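Long-range contacts in NtrC family transcriptional regulator (Clostridium acetobutylicum ATCC 824, PDB 2Q5C), which is probably a sigma-54-dependent transcriptional activator that binds DNA and ATP, represented here by its N-terminal PrpR_N-family region, probably sensory: residues L16-K27 with S168-I177; I131-K139 with T151-L161. All coordinates share one frame; numbering follows the deposited sequence.

Interaction 1 (L16-K27 with S168-I177); sequences LLNLFPKLALEK and SGEESLRRAI. With SO4 (sulfate ion), chain G.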
loop_
_atom_site.group_PDB
_atom_site.type_symbol
_atom_site.label_atom_id
_atom_site.label_comp_id
_atom_site.label_asym_id
_atom_site.label_seq_id
_atom_site.Cartn_x
_atom_site.Cartn_y
_atom_site.Cartn_z
ATOM N N LEU A 16 6.573 -5.703 -6.250
ATOM C CA LEU A 16 7.328 -5.613 -4.999
ATOM C C LEU A 16 7.680 -6.970 -4.482
ATOM O O LEU A 16 8.805 -7.178 -4.046
ATOM C CB LEU A 16 6.584 -4.847 -3.899
ATOM C CG LEU A 16 6.335 -3.345 -4.030
ATOM C CD1 LEU A 16 5.630 -2.829 -2.786
ATOM C CD2 LEU A 16 7.652 -2.631 -4.235
ATOM N N LEU A 17 6.718 -7.896 -4.524
ATOM C CA LEU A 17 6.963 -9.232 -3.998
ATOM C C LEU A 17 8.049 -9.946 -4.776
ATOM O O LEU A 17 8.856 -10.646 -4.187
ATOM C CB LEU A 17 5.680 -10.081 -3.962
ATOM C CG LEU A 17 4.590 -9.554 -2.997
ATOM C CD1 LEU A 17 3.213 -10.158 -3.300
ATOM C CD2 LEU A 17 4.981 -9.810 -1.533
ATOM N N ASN A 18 8.100 -9.754 -6.096
ATOM C CA ASN A 18 9.154 -10.404 -6.872
ATOM C C ASN A 18 10.513 -9.705 -6.778
ATOM O O ASN A 18 11.562 -10.336 -6.920
ATOM C CB ASN A 18 8.745 -10.556 -8.336
ATOM C CG ASN A 18 7.526 -11.431 -8.516
ATOM O OD1 ASN A 18 6.632 -11.107 -9.304
ATOM N ND2 ASN A 18 7.483 -12.553 -7.799
ATOM N N LEU A 19 10.506 -8.399 -6.541
ATOM C CA LEU A 19 11.747 -7.666 -6.367
ATOM C C LEU A 19 12.436 -7.975 -5.010
ATOM O O LEU A 19 13.660 -8.013 -4.901
ATOM C CB LEU A 19 11.464 -6.165 -6.476
ATOM C CG LEU A 19 12.623 -5.207 -6.199
ATOM C CD1 LEU A 19 13.794 -5.437 -7.196
ATOM C CD2 LEU A 19 12.119 -3.778 -6.298
ATOM N N PHE A 20 11.617 -8.173 -3.976
ATOM C CA PHE A 20 12.149 -8.226 -2.621
ATOM C C PHE A 20 13.255 -9.293 -2.431
ATOM O O PHE A 20 14.292 -8.997 -1.841
ATOM C CB PHE A 20 10.964 -8.398 -1.663
ATOM C CG PHE A 20 11.300 -8.328 -0.184
ATOM C CD1 PHE A 20 11.699 -7.126 0.386
ATOM C CD2 PHE A 20 11.131 -9.435 0.652
ATOM C CE1 PHE A 20 11.977 -7.048 1.760
ATOM C CE2 PHE A 20 11.399 -9.344 2.036
ATOM C CZ PHE A 20 11.806 -8.155 2.559
ATOM N N PRO A 21 13.057 -10.537 -2.917
ATOM C CA PRO A 21 14.149 -11.502 -2.753
ATOM C C PRO A 21 15.435 -11.138 -3.486
ATOM O O PRO A 21 16.511 -11.585 -3.083
ATOM C CB PRO A 21 13.585 -12.815 -3.331
ATOM C CG PRO A 21 12.165 -12.599 -3.518
ATOM C CD PRO A 21 11.845 -11.149 -3.491
ATOM N N LYS A 22 15.325 -10.355 -4.560
ATOM C CA LYS A 22 16.520 -9.894 -5.268
ATOM C C LYS A 22 17.273 -8.905 -4.425
ATOM O O LYS A 22 18.511 -8.960 -4.336
ATOM C CB LYS A 22 16.176 -9.283 -6.626
ATOM C CG LYS A 22 15.430 -10.243 -7.522
ATOM C CD LYS A 22 14.949 -9.526 -8.775
ATOM C CE LYS A 22 13.986 -10.399 -9.560
ATOM N NZ LYS A 22 13.529 -9.702 -10.785
ATOM N N LEU A 23 16.532 -8.022 -3.756
ATOM C CA LEU A 23 17.178 -7.065 -2.863
ATOM C C LEU A 23 17.764 -7.747 -1.642
ATOM O O LEU A 23 18.792 -7.320 -1.114
ATOM C CB LEU A 23 16.230 -5.938 -2.474
ATOM C CG LEU A 23 15.626 -5.132 -3.630
ATOM C CD1 LEU A 23 14.674 -4.066 -3.131
ATOM C CD2 LEU A 23 16.737 -4.489 -4.458
ATOM N N ALA A 24 17.139 -8.835 -1.207
ATOM C CA ALA A 24 17.663 -9.599 -0.072
ATOM C C ALA A 24 19.057 -10.211 -0.338
ATOM O O ALA A 24 19.893 -10.314 0.554
ATOM C CB ALA A 24 16.666 -10.661 0.344
ATOM N N LEU A 25 19.323 -10.591 -1.594
ATOM C CA LEU A 25 20.670 -11.040 -1.976
ATOM C C LEU A 25 21.722 -9.929 -1.860
ATOM O O LEU A 25 22.845 -10.150 -1.393
ATOM C CB LEU A 25 20.682 -11.562 -3.410
ATOM C CG LEU A 25 19.969 -12.831 -3.825
ATOM C CD1 LEU A 25 20.344 -13.096 -5.271
ATOM C CD2 LEU A 25 20.463 -13.982 -2.960
ATOM N N GLU A 26 21.326 -8.732 -2.279
ATOM C CA GLU A 26 22.197 -7.569 -2.285
ATOM C C GLU A 26 22.492 -7.065 -0.869
ATOM O O GLU A 26 23.564 -6.505 -0.599
ATOM C CB GLU A 26 21.542 -6.476 -3.132
ATOM C CG GLU A 26 22.301 -5.174 -3.192
ATOM C CD GLU A 26 21.537 -4.104 -3.923
ATOM O OE1 GLU A 26 20.829 -4.444 -4.904
ATOM O OE2 GLU A 26 21.663 -2.924 -3.532
ATOM N N LYS A 27 21.531 -7.259 0.037
ATOM C CA LYS A 27 21.657 -6.791 1.405
ATOM C C LYS A 27 21.861 -7.910 2.442
ATOM O O LYS A 27 21.884 -7.645 3.652
ATOM C CB LYS A 27 20.457 -5.898 1.763
ATOM C CG LYS A 27 20.198 -4.747 0.772
ATOM C CD LYS A 27 21.346 -3.748 0.687
ATOM C CE LYS A 27 21.002 -2.606 -0.289
ATOM N NZ LYS A 27 22.200 -1.905 -0.868
ATOM N N SER A 168 3.902 1.013 -5.898
ATOM C CA SER A 168 5.114 1.443 -5.250
ATOM C C SER A 168 6.219 0.988 -6.161
ATOM O O SER A 168 6.024 0.126 -7.028
ATOM C CB SER A 168 5.267 0.730 -3.917
ATOM O OG SER A 168 6.421 1.220 -3.276
ATOM N N GLY A 169 7.392 1.531 -5.947
ATOM C CA GLY A 169 8.502 1.198 -6.811
ATOM C C GLY A 169 9.737 0.759 -6.070
ATOM O O GLY A 169 9.740 0.604 -4.840
ATOM N N GLU A 170 10.783 0.556 -6.840
ATOM C CA GLU A 170 12.054 0.072 -6.316
ATOM C C GLU A 170 12.679 0.990 -5.289
ATOM O O GLU A 170 13.151 0.526 -4.245
ATOM C CB GLU A 170 13.038 -0.237 -7.465
ATOM C CG GLU A 170 14.433 -0.570 -6.964
ATOM C CD GLU A 170 15.304 -1.155 -8.029
ATOM O OE1 GLU A 170 14.780 -1.427 -9.133
ATOM O OE2 GLU A 170 16.516 -1.356 -7.740
ATOM N N GLU A 171 12.713 2.285 -5.556
ATOM C CA GLU A 171 13.387 3.165 -4.628
ATOM C C GLU A 171 12.692 3.154 -3.267
ATOM O O GLU A 171 13.351 3.122 -2.224
ATOM C CB GLU A 171 13.503 4.569 -5.217
ATOM C CG GLU A 171 14.290 5.537 -4.359
ATOM C CD GLU A 171 15.771 5.171 -4.155
ATOM O OE1 GLU A 171 16.357 4.378 -4.943
ATOM O OE2 GLU A 171 16.350 5.719 -3.181
ATOM N N SER A 172 11.362 3.157 -3.265
ATOM C CA SER A 172 10.591 3.110 -2.021
ATOM C C SER A 172 10.898 1.821 -1.227
ATOM O O SER A 172 11.043 1.826 0.017
ATOM C CB SER A 172 9.089 3.196 -2.344
ATOM O OG SER A 172 8.745 4.509 -2.794
ATOM N N LEU A 173 11.012 0.703 -1.929
ATOM C CA LEU A 173 11.292 -0.557 -1.252
ATOM C C LEU A 173 12.724 -0.590 -0.733
ATOM O O LEU A 173 12.940 -1.041 0.392
ATOM C CB LEU A 173 11.010 -1.742 -2.182
ATOM C CG LEU A 173 11.209 -3.130 -1.554
ATOM C CD1 LEU A 173 10.372 -3.291 -0.266
ATOM C CD2 LEU A 173 10.837 -4.210 -2.567
ATOM N N ARG A 174 13.687 -0.075 -1.503
ATOM C CA ARG A 174 15.074 0.032 -0.982
ATOM C C ARG A 174 15.151 0.876 0.266
ATOM O O ARG A 174 15.861 0.504 1.229
ATOM C CB ARG A 174 16.004 0.594 -2.057
ATOM C CG ARG A 174 16.267 -0.380 -3.194
ATOM C CD ARG A 174 17.223 0.261 -4.210
ATOM N NE ARG A 174 17.583 -0.708 -5.227
ATOM C CZ ARG A 174 18.604 -1.558 -5.109
ATOM N NH1 ARG A 174 19.369 -1.547 -4.015
ATOM N NH2 ARG A 174 18.848 -2.414 -6.083
ATOM N N ARG A 175 14.427 1.999 0.281
ATOM C CA ARG A 175 14.429 2.866 1.470
ATOM C C ARG A 175 13.844 2.156 2.670
ATOM O O ARG A 175 14.337 2.305 3.798
ATOM C CB ARG A 175 13.670 4.172 1.213
ATOM C CG ARG A 175 14.325 5.085 0.176
ATOM C CD ARG A 175 13.675 6.463 0.199
ATOM N NE ARG A 175 12.373 6.499 -0.471
ATOM C CZ ARG A 175 12.172 6.974 -1.701
ATOM N NH1 ARG A 175 13.196 7.459 -2.407
ATOM N NH2 ARG A 175 10.946 6.973 -2.225
ATOM N N ALA A 176 12.774 1.388 2.461
ATOM C CA ALA A 176 12.155 0.663 3.577
ATOM C C ALA A 176 13.086 -0.411 4.125
ATOM O O ALA A 176 13.145 -0.644 5.339
ATOM C CB ALA A 176 10.801 0.066 3.146
ATOM N N ILE A 177 13.824 -1.071 3.241
ATOM C CA ILE A 177 14.792 -2.077 3.680
ATOM C C ILE A 177 15.880 -1.428 4.507
ATOM O O ILE A 177 16.222 -1.957 5.568
ATOM C CB ILE A 177 15.368 -2.868 2.487
ATOM C CG1 ILE A 177 14.277 -3.783 1.918
ATOM C CG2 ILE A 177 16.609 -3.677 2.891
ATOM C CD1 ILE A 177 14.632 -4.372 0.560
HETATM S S SO4 G . 20.185 1.281 -1.789
HETATM O O1 SO4 G . 19.385 2.448 -1.422
HETATM O O2 SO4 G . 19.424 0.045 -1.608
HETATM O O3 SO4 G . 20.580 1.428 -3.189
HETATM O O4 SO4 G . 21.376 1.207 -0.940
#

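Interaction 2 (I131-K139 with T151-L161); sequences ITTLISKVK and TVTDEAIKQGL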
loop_
_atom_site.group_PDB
_atom_site.type_symbol
_atom_site.label_atom_id
_atom_site.label_comp_id
_atom_site.label_asym_id
_atom_site.label_seq_id
_atom_site.Cartn_x
_atom_site.Cartn_y
_atom_site.Cartn_z
ATOM N N ILE A 131 -14.693 0.052 3.684
ATOM C CA ILE A 131 -14.383 -0.004 2.238
ATOM C C ILE A 131 -15.586 -0.278 1.345
ATOM O O ILE A 131 -15.823 0.454 0.378
ATOM C CB ILE A 131 -13.197 -0.948 1.932
ATOM C CG1 ILE A 131 -11.925 -0.348 2.532
ATOM C CG2 ILE A 131 -13.042 -1.158 0.395
ATOM C CD1 ILE A 131 -10.688 -1.294 2.531
ATOM N N THR A 132 -16.380 -1.284 1.679
ATOM C CA THR A 132 -17.516 -1.652 0.822
ATOM C C THR A 132 -18.502 -0.494 0.752
ATOM O O THR A 132 -19.017 -0.175 -0.328
ATOM C CB THR A 132 -18.213 -2.924 1.297
ATOM O OG1 THR A 132 -18.572 -2.771 2.674
ATOM C CG2 THR A 132 -17.280 -4.125 1.140
ATOM N N THR A 133 -18.734 0.169 1.877
ATOM C CA THR A 133 -19.683 1.300 1.918
ATOM C C THR A 133 -19.157 2.477 1.111
ATOM O O THR A 133 -19.894 3.153 0.388
ATOM C CB THR A 133 -19.935 1.751 3.378
ATOM O OG1 THR A 133 -20.471 0.651 4.107
ATOM C CG2 THR A 133 -20.894 2.948 3.451
ATOM N N LEU A 134 -17.868 2.752 1.241
ATOM C CA LEU A 134 -17.264 3.819 0.499
ATOM C C LEU A 134 -17.353 3.625 -1.007
ATOM O O LEU A 134 -17.589 4.593 -1.740
ATOM C CB LEU A 134 -15.813 3.960 0.952
ATOM C CG LEU A 134 -15.195 5.281 0.559
ATOM C CD1 LEU A 134 -16.028 6.455 1.111
ATOM C CD2 LEU A 134 -13.772 5.331 1.113
ATOM N N ILE A 135 -17.153 2.403 -1.479
ATOM C CA ILE A 135 -17.304 2.064 -2.909
ATOM C C ILE A 135 -18.752 2.306 -3.352
ATOM O O ILE A 135 -18.994 2.915 -4.397
ATOM C CB ILE A 135 -16.774 0.635 -3.244
ATOM C CG1 ILE A 135 -15.230 0.608 -3.080
ATOM C CG2 ILE A 135 -17.180 0.172 -4.647
ATOM C CD1 ILE A 135 -14.486 1.648 -3.937
ATOM N N SER A 136 -19.710 1.889 -2.530
ATOM C CA SER A 136 -21.113 2.232 -2.829
ATOM C C SER A 136 -21.332 3.718 -2.922
ATOM O O SER A 136 -22.061 4.187 -3.808
ATOM C CB SER A 136 -22.039 1.644 -1.767
ATOM O OG SER A 136 -22.087 0.235 -1.912
ATOM N N LYS A 137 -20.720 4.487 -2.036
ATOM C CA LYS A 137 -20.836 5.930 -2.102
ATOM C C LYS A 137 -20.329 6.451 -3.438
ATOM O O LYS A 137 -20.939 7.311 -4.048
ATOM C CB LYS A 137 -20.104 6.615 -0.931
ATOM C CG LYS A 137 -20.482 8.048 -0.797
ATOM C CD LYS A 137 -19.795 8.691 0.391
ATOM C CE LYS A 137 -20.266 10.088 0.549
ATOM N NZ LYS A 137 -19.635 10.723 1.749
ATOM N N VAL A 138 -19.175 5.968 -3.893
ATOM C CA VAL A 138 -18.645 6.354 -5.199
ATOM C C VAL A 138 -19.681 6.206 -6.314
ATOM O O VAL A 138 -19.856 7.139 -7.110
ATOM C CB VAL A 138 -17.356 5.549 -5.526
ATOM C CG1 VAL A 138 -16.859 5.839 -6.958
ATOM C CG2 VAL A 138 -16.272 5.895 -4.487
ATOM N N LYS A 139 -20.367 5.058 -6.342
ATOM C CA LYS A 139 -21.361 4.770 -7.391
ATOM C C LYS A 139 -22.439 5.825 -7.318
ATOM O O LYS A 139 -22.892 6.322 -8.344
ATOM C CB LYS A 139 -22.036 3.412 -7.213
ATOM C CG LYS A 139 -21.180 2.232 -7.455
ATOM C CD LYS A 139 -21.939 0.936 -7.208
ATOM C CE LYS A 139 -22.313 0.236 -8.507
ATOM N NZ LYS A 139 -22.496 -1.238 -8.268
ATOM N N THR A 151 -6.728 -3.217 -2.140
ATOM C CA THR A 151 -7.943 -3.764 -1.537
ATOM C C THR A 151 -9.147 -2.932 -1.980
ATOM O O THR A 151 -10.233 -3.469 -2.305
ATOM C CB THR A 151 -7.821 -3.796 -0.021
ATOM O OG1 THR A 151 -6.587 -4.467 0.310
ATOM C CG2 THR A 151 -8.971 -4.531 0.603
ATOM N N VAL A 152 -8.956 -1.620 -1.997
ATOM C CA VAL A 152 -10.015 -0.705 -2.440
ATOM C C VAL A 152 -10.315 -0.873 -3.927
ATOM O O VAL A 152 -11.497 -0.905 -4.304
ATOM C CB VAL A 152 -9.672 0.730 -2.083
ATOM C CG1 VAL A 152 -10.701 1.710 -2.637
ATOM C CG2 VAL A 152 -9.605 0.882 -0.565
ATOM N N THR A 153 -9.292 -0.946 -4.787
ATOM C CA THR A 153 -9.594 -1.069 -6.218
ATOM C C THR A 153 -10.225 -2.400 -6.519
ATOM O O THR A 153 -11.079 -2.479 -7.423
ATOM C CB THR A 153 -8.379 -0.773 -7.136
ATOM O OG1 THR A 153 -7.308 -1.662 -6.804
ATOM C CG2 THR A 153 -7.918 0.673 -6.943
ATOM N N ASP A 154 -9.847 -3.448 -5.783
ATOM C CA ASP A 154 -10.506 -4.752 -5.944
ATOM C C ASP A 154 -11.991 -4.647 -5.629
ATOM O O ASP A 154 -12.820 -5.208 -6.370
ATOM C CB ASP A 154 -9.856 -5.848 -5.097
ATOM C CG ASP A 154 -8.585 -6.395 -5.708
ATOM O OD1 ASP A 154 -8.347 -6.199 -6.918
ATOM O OD2 ASP A 154 -7.835 -7.079 -4.960
ATOM N N GLU A 155 -12.355 -3.926 -4.573
ATOM C CA GLU A 155 -13.773 -3.733 -4.245
ATOM C C GLU A 155 -14.490 -2.899 -5.329
ATOM O O GLU A 155 -15.667 -3.152 -5.660
ATOM C CB GLU A 155 -13.935 -3.094 -2.850
ATOM C CG GLU A 155 -15.404 -2.938 -2.359
ATOM C CD GLU A 155 -16.201 -4.242 -2.262
ATOM O OE1 GLU A 155 -15.599 -5.324 -2.083
ATOM O OE2 GLU A 155 -17.451 -4.156 -2.329
ATOM N N ALA A 156 -13.803 -1.891 -5.876
ATOM C CA ALA A 156 -14.343 -1.086 -6.979
ATOM C C ALA A 156 -14.740 -1.976 -8.127
ATOM O O ALA A 156 -15.864 -1.861 -8.664
ATOM C CB ALA A 156 -13.293 -0.047 -7.460
ATOM N N ILE A 157 -13.828 -2.842 -8.529
ATOM C CA ILE A 157 -14.044 -3.732 -9.659
ATOM C C ILE A 157 -15.178 -4.727 -9.333
ATOM O O ILE A 157 -16.042 -4.996 -10.181
ATOM C CB ILE A 157 -12.727 -4.418 -10.070
ATOM C CG1 ILE A 157 -11.771 -3.367 -10.650
ATOM C CG2 ILE A 157 -12.990 -5.530 -11.110
ATOM C CD1 ILE A 157 -10.282 -3.795 -10.631
ATOM N N LYS A 158 -15.234 -5.196 -8.094
ATOM C CA LYS A 158 -16.325 -6.095 -7.679
ATOM C C LYS A 158 -17.690 -5.418 -7.845
ATOM O O LYS A 158 -18.676 -6.080 -8.237
ATOM C CB LYS A 158 -16.131 -6.545 -6.233
ATOM C CG LYS A 158 -17.190 -7.551 -5.743
ATOM C CD LYS A 158 -16.935 -7.968 -4.293
ATOM C CE LYS A 158 -18.028 -8.912 -3.806
ATOM N NZ LYS A 158 -17.951 -9.102 -2.333
ATOM N N GLN A 159 -17.762 -4.123 -7.546
ATOM C CA GLN A 159 -19.002 -3.362 -7.674
ATOM C C GLN A 159 -19.187 -2.774 -9.100
ATOM O O GLN A 159 -20.053 -1.924 -9.315
ATOM C CB GLN A 159 -19.145 -2.308 -6.554
ATOM C CG GLN A 159 -19.214 -2.890 -5.092
ATOM C CD GLN A 159 -19.738 -1.911 -3.997
ATOM O OE1 GLN A 159 -20.644 -1.085 -4.229
ATOM N NE2 GLN A 159 -19.168 -2.020 -2.776
ATOM N N GLY A 160 -18.379 -3.243 -10.046
ATOM C CA GLY A 160 -18.538 -2.920 -11.474
ATOM C C GLY A 160 -17.930 -1.614 -11.932
ATOM O O GLY A 160 -18.285 -1.083 -12.997
ATOM N N LEU A 161 -16.981 -1.099 -11.153
ATOM C CA LEU A 161 -16.276 0.120 -11.538
ATOM C C LEU A 161 -14.911 -0.207 -12.131
ATOM O O LEU A 161 -14.467 -1.345 -12.077
ATOM C CB LEU A 161 -16.098 1.044 -10.334
ATOM C CG LEU A 161 -17.370 1.357 -9.542
ATOM C CD1 LEU A 161 -17.023 2.237 -8.377
ATOM C CD2 LEU A 161 -18.453 1.989 -10.445
#

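Interaction 1 (L16-K27 with S168-I177)
In the conformer described, Glu26 OE2 takes two donors at once: Arg174 NH1 lies 2.7 Å from Glu26 OE2 on the syn side, and Lys27 NZ comes from the anti side, both displaced to the same face of the carboxylate. Arg174 NH2 bonds the other oxygen, Glu26 OE1, at 3.1 Å, so the guanidinium grips Glu26 end-on, one nitrogen to each oxygen. Glu170, one turn before Arg174, holds the same guanidinium side-on: its OE2 receives both NE and NH2, with Arg174 NE 2.8 Å from Glu170 OE2. Both carboxylates and sulfate O2 sit at the edge of the guanidinium, which fixes its rotation. Leu23 CD2 lies over one of its faces, 3.4 Å from Arg174 NH2 and offset toward the rim. A sulfate ion, probably from the crystallisation liquor, bonds Arg174 NH1 through O2 and Lys27 NZ through O4, and its charge would offset the closeness of the two cations.

Inward from this network, helices 14-27 and 170-187 pack on one side of a parallel sheet of strand order 2-1-3-4, the first of two Rossmann-like α/β lobes. The segment axes cross at -50°, 10.8 Å apart. Leu173 is a knob in the hole formed by Leu16, Leu19, Phe20 and Leu23. With its CG anti to the backbone N (chi1 -177°), Leu173 sends CD2 to within 3.9 Å of Leu23 CD1 and gives CD1 to the Phe20 ring, met obliquely. Ile177 CD1 wedges between Leu23 and that ring, 3.7 Å from Leu23 CD1. Beneath them, Phe20 and Ile177 both rest on Ile56 of strand 54-58. Where helix 170-187 begins, Leu16 places CD1 3.8 Å from Ser168 CB, and its CD2 faces the carbonyl of the N-cap residue Gly169.

Interaction 2 (I131-K139 with T151-L161)
The helical segments 131-139 and 151-158 cross at -53°, their axes 9.5 Å apart at closest approach, and the CA atoms of Ile135 and Ala156 come within 5.9 Å. A Schellman motif with Gly160 at C-prime ends the second helix and turns the chain toward strand 162-165. Ile135 fills the middle: CD1 reaches Val152 and Ala156, CG1 lies against Glu155 CG, and CG2 presses on the Gln159 amide, 3.4 Å from its CD. Ile131 CD1 meets Val152 CG2, while Val138 CG1 touches Leu161 CD1. Ile135, Val138 and Val152 also contact strand 96-102, so the pair lies on one side of the second parallel sheet.

Gln159, extended beyond CG, runs over Ile135 to the first helix. Its NE2 bonds Thr132 O, which also accepts Ser136 N. The same NE2 lies 2.8 Å from Glu155 OE2, on the anti lone pair. Ser136 OG donates to Gln159 OE1, in the carbonyl plane on a lone pair. Lys139, bent at chi3 (105°), brings NZ 2.7 Å from Gln159 O. The two NE2 bonds and the Ser136 bond fix the amide's orientation, and Lys139 probably adds a favourable charge at the C-terminal end of helix 150-158.

Overall arrangement
The two contacts belong to different lobes and do not touch: their centres are 30 Å apart, with the chain's centre between them, and their nearest atoms about 12 Å apart. Both segments of interaction 2 fall within the 140 residues that separate those of interaction 1. Interaction 2 is local to the second lobe, whereas interaction 1 joins the first lobe's opening helix to the C-terminal helix, which returns after the second lobe is complete. A glycerol, probably from the crystallisation liquor, lies about 4 Å from the Leu16 side chain; at interaction 2 a glycerol bonds Thr151 OG1 and Val152 N. Thr151 also bonds Gln12 and Ser37, linking interaction 2 to the first lobe.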